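Local coordinates for threonine synthase (Brucella melitensis bv. 1, PDB 4F4F), which probably catalyses the pyridoxal-phosphate-dependent conversion of O-phospho-L-homoserine and water to L-threonine and phosphate, the last step of threonine biosynthesis, at residues Leu123-Met128 against Glu155-Arg160; Ala139-Ala144 against Thr163-Leu168. All coordinates share one frame; numbering follows the deposited sequence.

Contact 1 (Leu123-Met128 against Glu155-Arg160)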
loop_
_atom_site.group_PDB
_atom_site.type_symbol
_atom_site.label_atom_id
_atom_site.label_comp_id
_atom_site.label_asym_id
_atom_site.label_seq_id
_atom_site.Cartn_x
_atom_site.Cartn_y
_atom_site.Cartn_z
ATOM N N LEU A 123 -4.258 10.630 0.093
ATOM C CA LEU A 123 -4.217 11.409 -1.150
ATOM C C LEU A 123 -5.188 10.840 -2.182
ATOM O O LEU A 123 -5.924 11.602 -2.844
ATOM C CB LEU A 123 -2.784 11.471 -1.705
ATOM C CG LEU A 123 -2.572 12.315 -2.979
ATOM C CD1 LEU A 123 -3.091 13.723 -2.768
ATOM C CD2 LEU A 123 -1.107 12.280 -3.454
ATOM N N LEU A 124 -5.178 9.510 -2.340
ATOM C CA LEU A 124 -6.108 8.814 -3.253
ATOM C C LEU A 124 -7.554 9.254 -3.017
ATOM O O LEU A 124 -8.282 9.539 -3.965
ATOM C CB LEU A 124 -6.038 7.278 -3.084
ATOM C CG LEU A 124 -7.098 6.453 -3.843
ATOM C CD1 LEU A 124 -6.932 6.786 -5.333
ATOM C CD2 LEU A 124 -6.964 4.952 -3.666
ATOM N N ALA A 125 -7.994 9.289 -1.768
ATOM C CA ALA A 125 -9.408 9.632 -1.494
ATOM C C ALA A 125 -9.722 11.082 -1.952
ATOM O O ALA A 125 -10.806 11.332 -2.513
ATOM C CB ALA A 125 -9.778 9.395 -0.039
ATOM N N ARG A 126 -8.755 11.989 -1.798
ATOM C CA ARG A 126 -8.913 13.384 -2.216
ATOM C C ARG A 126 -8.811 13.567 -3.718
ATOM O O ARG A 126 -9.567 14.340 -4.297
ATOM C CB ARG A 126 -7.917 14.304 -1.476
ATOM C CG ARG A 126 -8.210 14.383 0.007
ATOM C CD ARG A 126 -7.209 15.163 0.843
ATOM N NE ARG A 126 -7.690 15.403 2.210
ATOM C CZ ARG A 126 -7.597 14.513 3.207
ATOM N NH1 ARG A 126 -7.057 13.308 3.006
ATOM N NH2 ARG A 126 -8.042 14.808 4.406
ATOM N N MET A 127 -7.905 12.849 -4.364
ATOM C CA MET A 127 -7.795 12.893 -5.816
ATOM C C MET A 127 -9.091 12.375 -6.426
ATOM O O MET A 127 -9.623 12.957 -7.360
ATOM C CB MET A 127 -6.602 12.053 -6.314
ATOM C CG MET A 127 -5.265 12.639 -5.899
ATOM S SD MET A 127 -3.879 11.920 -6.753
ATOM C CE MET A 127 -3.922 10.189 -6.242
ATOM N N MET A 128 -9.594 11.256 -5.885
ATOM C CA MET A 128 -10.820 10.667 -6.381
ATOM C C MET A 128 -11.993 11.629 -6.176
ATOM O O MET A 128 -12.821 11.772 -7.058
ATOM C CB MET A 128 -11.103 9.328 -5.717
ATOM C CG MET A 128 -12.339 8.633 -6.283
ATOM S SD MET A 128 -12.675 7.002 -5.548
ATOM C CE MET A 128 -11.097 6.174 -5.737
ATOM N N GLU A 155 -10.592 6.236 7.356
ATOM C CA GLU A 155 -9.969 7.509 7.715
ATOM C C GLU A 155 -9.616 8.406 6.530
ATOM O O GLU A 155 -9.484 9.619 6.701
ATOM C CB GLU A 155 -8.736 7.307 8.610
ATOM C CG GLU A 155 -9.098 7.102 10.065
ATOM C CD GLU A 155 -9.702 8.354 10.717
ATOM O OE1 GLU A 155 -9.229 9.478 10.499
ATOM O OE2 GLU A 155 -10.651 8.212 11.465
ATOM N N ALA A 156 -9.441 7.814 5.349
ATOM C CA ALA A 156 -9.149 8.567 4.129
ATOM C C ALA A 156 -10.430 9.094 3.469
ATOM O O ALA A 156 -10.489 10.245 3.057
ATOM C CB ALA A 156 -8.372 7.698 3.145
ATOM N N PHE A 157 -11.477 8.256 3.428
ATOM C CA PHE A 157 -12.714 8.601 2.698
ATOM C C PHE A 157 -13.767 9.263 3.571
ATOM O O PHE A 157 -14.659 9.921 3.051
ATOM C CB PHE A 157 -13.306 7.383 2.000
ATOM C CG PHE A 157 -12.581 7.009 0.741
ATOM C CD1 PHE A 157 -12.877 7.642 -0.449
ATOM C CD2 PHE A 157 -11.618 6.011 0.745
ATOM C CE1 PHE A 157 -12.240 7.298 -1.624
ATOM C CE2 PHE A 157 -10.985 5.652 -0.434
ATOM C CZ PHE A 157 -11.301 6.287 -1.617
ATOM N N GLY A 158 -13.626 9.109 4.885
ATOM C CA GLY A 158 -14.458 9.799 5.859
ATOM C C GLY A 158 -14.460 11.300 5.570
ATOM O O GLY A 158 -13.420 11.985 5.525
ATOM N N GLY A 159 -15.637 11.830 5.317
ATOM C CA GLY A 159 -15.744 13.265 5.166
ATOM C C GLY A 159 -15.429 13.767 3.793
ATOM O O GLY A 159 -15.456 14.972 3.597
ATOM N N ARG A 160 -15.175 12.885 2.821
ATOM C CA ARG A 160 -15.071 13.332 1.450
ATOM C C ARG A 160 -16.498 13.722 0.978
ATOM O O ARG A 160 -17.513 13.247 1.540
ATOM C CB ARG A 160 -14.411 12.279 0.535
ATOM C CG ARG A 160 -13.019 11.790 0.960
ATOM C CD ARG A 160 -11.883 12.764 0.698
ATOM N NE ARG A 160 -11.949 13.963 1.542
ATOM C CZ ARG A 160 -11.499 14.049 2.792
ATOM N NH1 ARG A 160 -11.613 15.203 3.433
ATOM N NH2 ARG A 160 -10.917 13.005 3.420
HETATM O O HOH W 1 -8.682 12.681 6.131
#
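Residues Leu123-Met128, a piece of helix 117-134, meet the last turn of helix 148-157 and the type II turn Phe157-Arg160 after it, and the backbones come nearest at Ala125 and Phe157, whose CA atoms are 5.4 Å apart. So close an approach goes with the small side chain at the interface. The Ala125 methyl sits almost on the normal through the centre of the Phe157 ring, 3.5 Å from CB to the centroid, a CH-pi contact over one face; the same CB touches Ala156 CB and the Ala156 carbonyl oxygen. With CG anti to the backbone N (chi1 -176°) and the chain extended through chi2, Met128 brings SD to the rim of that ring, 4.0 Å from Phe157 CE1, an edge-on Met-aromatic contact; the bend at chi3 then sets CE near Phe157 CZ.

Beside this apolar patch two arginines meet. Arg160, bent at chi2 and chi3, folds back over Ala125 O and donates from NH2 to Ala156 O (2.8 Å, 148° at the hydrogen), the donor standing above the carbonyl plane. Arg126 reaches over extended from CG to NE, and its guanidinium lies across one face of Arg160's, the planes 35° apart and the two NH2 atoms 3.5 Å from each other. The repulsion is probably eased by the acceptors around them: Gln122 OE1 takes Arg126 NH1, while a water links Arg126 NH2 to Glu155 O. Gly159, with a positive phi, occupies the third position of the type II turn, where glycine is favoured. Two helices packed through an alanine, with a tight turn leading into the next strand, belong to the alternating alpha/beta architecture of fold-type II pyridoxal-phosphate enzymes.

Contact 2 (Ala139-Ala144 against Thr163-Leu168)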
loop_
_atom_site.group_PDB
_atom_site.type_symbol
_atom_site.label_atom_id
_atom_site.label_comp_id
_atom_site.label_asym_id
_atom_site.label_seq_id
_atom_site.Cartn_x
_atom_site.Cartn_y
_atom_site.Cartn_z
ATOM N N ALA A 139 -19.463 8.233 -6.004
ATOM C CA ALA A 139 -19.098 6.805 -5.948
ATOM C C ALA A 139 -19.481 6.191 -4.606
ATOM O O ALA A 139 -19.498 6.875 -3.585
ATOM C CB ALA A 139 -17.615 6.605 -6.205
ATOM N N THR A 140 -19.731 4.882 -4.622
ATOM C CA THR A 140 -19.982 4.099 -3.428
ATOM C C THR A 140 -18.760 3.171 -3.307
ATOM O O THR A 140 -18.577 2.269 -4.120
ATOM C CB THR A 140 -21.295 3.298 -3.567
ATOM O OG1 THR A 140 -22.393 4.202 -3.800
ATOM C CG2 THR A 140 -21.557 2.459 -2.314
ATOM N N ILE A 141 -17.895 3.459 -2.341
ATOM C CA ILE A 141 -16.678 2.652 -2.094
ATOM C C ILE A 141 -17.057 1.453 -1.255
ATOM O O ILE A 141 -17.681 1.610 -0.204
ATOM C CB ILE A 141 -15.587 3.446 -1.343
ATOM C CG1 ILE A 141 -15.326 4.819 -2.035
ATOM C CG2 ILE A 141 -14.309 2.591 -1.200
ATOM C CD1 ILE A 141 -14.651 4.730 -3.376
ATOM N N VAL A 142 -16.701 0.257 -1.707
ATOM C CA VAL A 142 -17.065 -0.951 -0.960
ATOM C C VAL A 142 -15.834 -1.850 -0.813
ATOM O O VAL A 142 -15.121 -2.063 -1.772
ATOM C CB VAL A 142 -18.253 -1.703 -1.629
ATOM C CG1 VAL A 142 -18.637 -2.906 -0.784
ATOM C CG2 VAL A 142 -19.490 -0.795 -1.767
ATOM N N GLY A 143 -15.535 -2.299 0.401
ATOM C CA GLY A 143 -14.467 -3.260 0.613
ATOM C C GLY A 143 -14.659 -4.142 1.821
ATOM O O GLY A 143 -15.544 -3.903 2.649
ATOM N N ALA A 144 -13.846 -5.195 1.894
ATOM C CA ALA A 144 -13.838 -6.121 3.017
ATOM C C ALA A 144 -12.468 -6.048 3.665
ATOM O O ALA A 144 -11.473 -5.806 2.973
ATOM C CB ALA A 144 -14.107 -7.537 2.531
ATOM N N THR A 163 -18.194 10.668 -2.089
ATOM C CA THR A 163 -18.128 9.228 -1.812
ATOM C C THR A 163 -18.832 8.885 -0.501
ATOM O O THR A 163 -19.008 9.752 0.371
ATOM C CB THR A 163 -16.677 8.704 -1.755
ATOM O OG1 THR A 163 -15.936 9.427 -0.762
ATOM C CG2 THR A 163 -16.010 8.828 -3.120
ATOM N N ASP A 164 -19.338 7.649 -0.451
ATOM C CA ASP A 164 -19.824 6.994 0.770
ATOM C C ASP A 164 -19.040 5.674 0.789
ATOM O O ASP A 164 -18.849 5.027 -0.267
ATOM C CB ASP A 164 -21.333 6.739 0.713
ATOM C CG ASP A 164 -22.134 8.039 0.646
ATOM O OD1 ASP A 164 -22.176 8.754 1.654
ATOM O OD2 ASP A 164 -22.685 8.377 -0.427
ATOM N N ILE A 165 -18.567 5.299 1.961
ATOM C CA ILE A 165 -17.751 4.118 2.093
ATOM C C ILE A 165 -18.386 3.091 3.021
ATOM O O ILE A 165 -18.914 3.439 4.096
ATOM C CB ILE A 165 -16.309 4.494 2.514
ATOM C CG1 ILE A 165 -15.406 3.242 2.566
ATOM C CG2 ILE A 165 -16.355 5.232 3.832
ATOM C CD1 ILE A 165 -13.902 3.454 2.489
ATOM N N PHE A 166 -18.382 1.840 2.558
ATOM C CA PHE A 166 -18.918 0.712 3.284
ATOM C C PHE A 166 -17.804 -0.341 3.384
ATOM O O PHE A 166 -17.289 -0.818 2.369
ATOM C CB PHE A 166 -20.144 0.110 2.551
ATOM C CG PHE A 166 -21.237 1.111 2.289
ATOM C CD1 PHE A 166 -21.073 2.086 1.317
ATOM C CD2 PHE A 166 -22.401 1.109 3.035
ATOM C CE1 PHE A 166 -22.071 3.035 1.102
ATOM C CE2 PHE A 166 -23.391 2.041 2.820
ATOM C CZ PHE A 166 -23.241 3.002 1.844
ATOM N N ILE A 167 -17.423 -0.660 4.615
ATOM C CA ILE A 167 -16.421 -1.677 4.879
ATOM C C ILE A 167 -17.068 -2.797 5.679
ATOM O O ILE A 167 -17.670 -2.563 6.763
ATOM C CB ILE A 167 -15.255 -1.107 5.669
ATOM C CG1 ILE A 167 -14.500 -0.021 4.861
ATOM C CG2 ILE A 167 -14.344 -2.261 6.123
ATOM C CD1 ILE A 167 -13.829 -0.483 3.570
ATOM N N LEU A 168 -16.949 -4.001 5.140
ATOM C CA LEU A 168 -17.435 -5.187 5.778
ATOM C C LEU A 168 -16.260 -5.862 6.510
ATOM O O LEU A 168 -15.172 -6.060 5.926
ATOM C CB LEU A 168 -18.006 -6.139 4.708
ATOM C CG LEU A 168 -19.275 -5.778 3.923
ATOM C CD1 LEU A 168 -19.135 -4.524 3.074
ATOM C CD2 LEU A 168 -19.728 -6.938 3.068
HETATM O O HOH W 2 -21.791 8.942 -2.625
#
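The Phe166 ring has the Ile141 carbonyl oxygen at its edge, in the ring plane, with Phe166 CD1 3.7 Å from Ile141 O; the Thr140 methyl approaches obliquely, CG2 lying 3.5 Å from Phe166 CE1. Thr140 turns that methyl anti to its backbone N, leaving OG1 for Leu219 O, and the ring also stacks with His191 and packs against helix 455-465. Strands 139-144 and 163-168 run parallel, their axes 12° apart, and pair residue for residue from Ala139-Thr163 to Ala144-Leu168. Five backbone hydrogen bonds join them. Ile141 and Gly143 each use both N and O, the N-H reaching back to Asp164 O and Phe166 O, the C=O forward to Phe166 N and Leu168 N; the straightest is Leu168 N to Gly143 O, 2.9 Å and 169° at the hydrogen. With helix 148-157 between them, the strands form a beta-alpha-beta crossover in the five-stranded parallel sheet. On the face of Ile141 and Ile165, the side chains cross obliquely, Ile141 CG2 meeting Ile165 CD1 at 3.8 Å. Gly143 lacks a side chain on that face, and Ile167 CD1 leans in to 4.0 Å from Gly143 N. On the other face, Val142 CG1 touches Leu168 CD1 at 4.2 Å. At the start of the pair a water donates to both Ala139 O and Asp164 OD2, while Asp164 OD1 forms a salt bridge with Arg467 near the chain's C-terminus.

Their centres 12 Å apart, the two contacts pack directly on each other. Helix 117-134 leads into strand 139-144, and helix 148-157 connects the paired strands, so the segments alternate along the chain. Phe157 joins them: its CD2 meets Ile165 CD1 at 3.8 Å, its CE1 meets Ile141 CD1 at 3.9 Å, and its CD1 packs on Thr163 OG1 at 3.6 Å. Met128 SD also reaches Ile141 CD1, at 3.7 Å. The Ala156 side chain of contact 1 is about 14 Å from the bound pyridoxal phosphate and about 9 Å from the side chain of Lys117, the predicted attachment lysine, to which the cofactor is not joined in this structure; the Ile167 side chain of contact 2 is about 11 Å from that of Lys117.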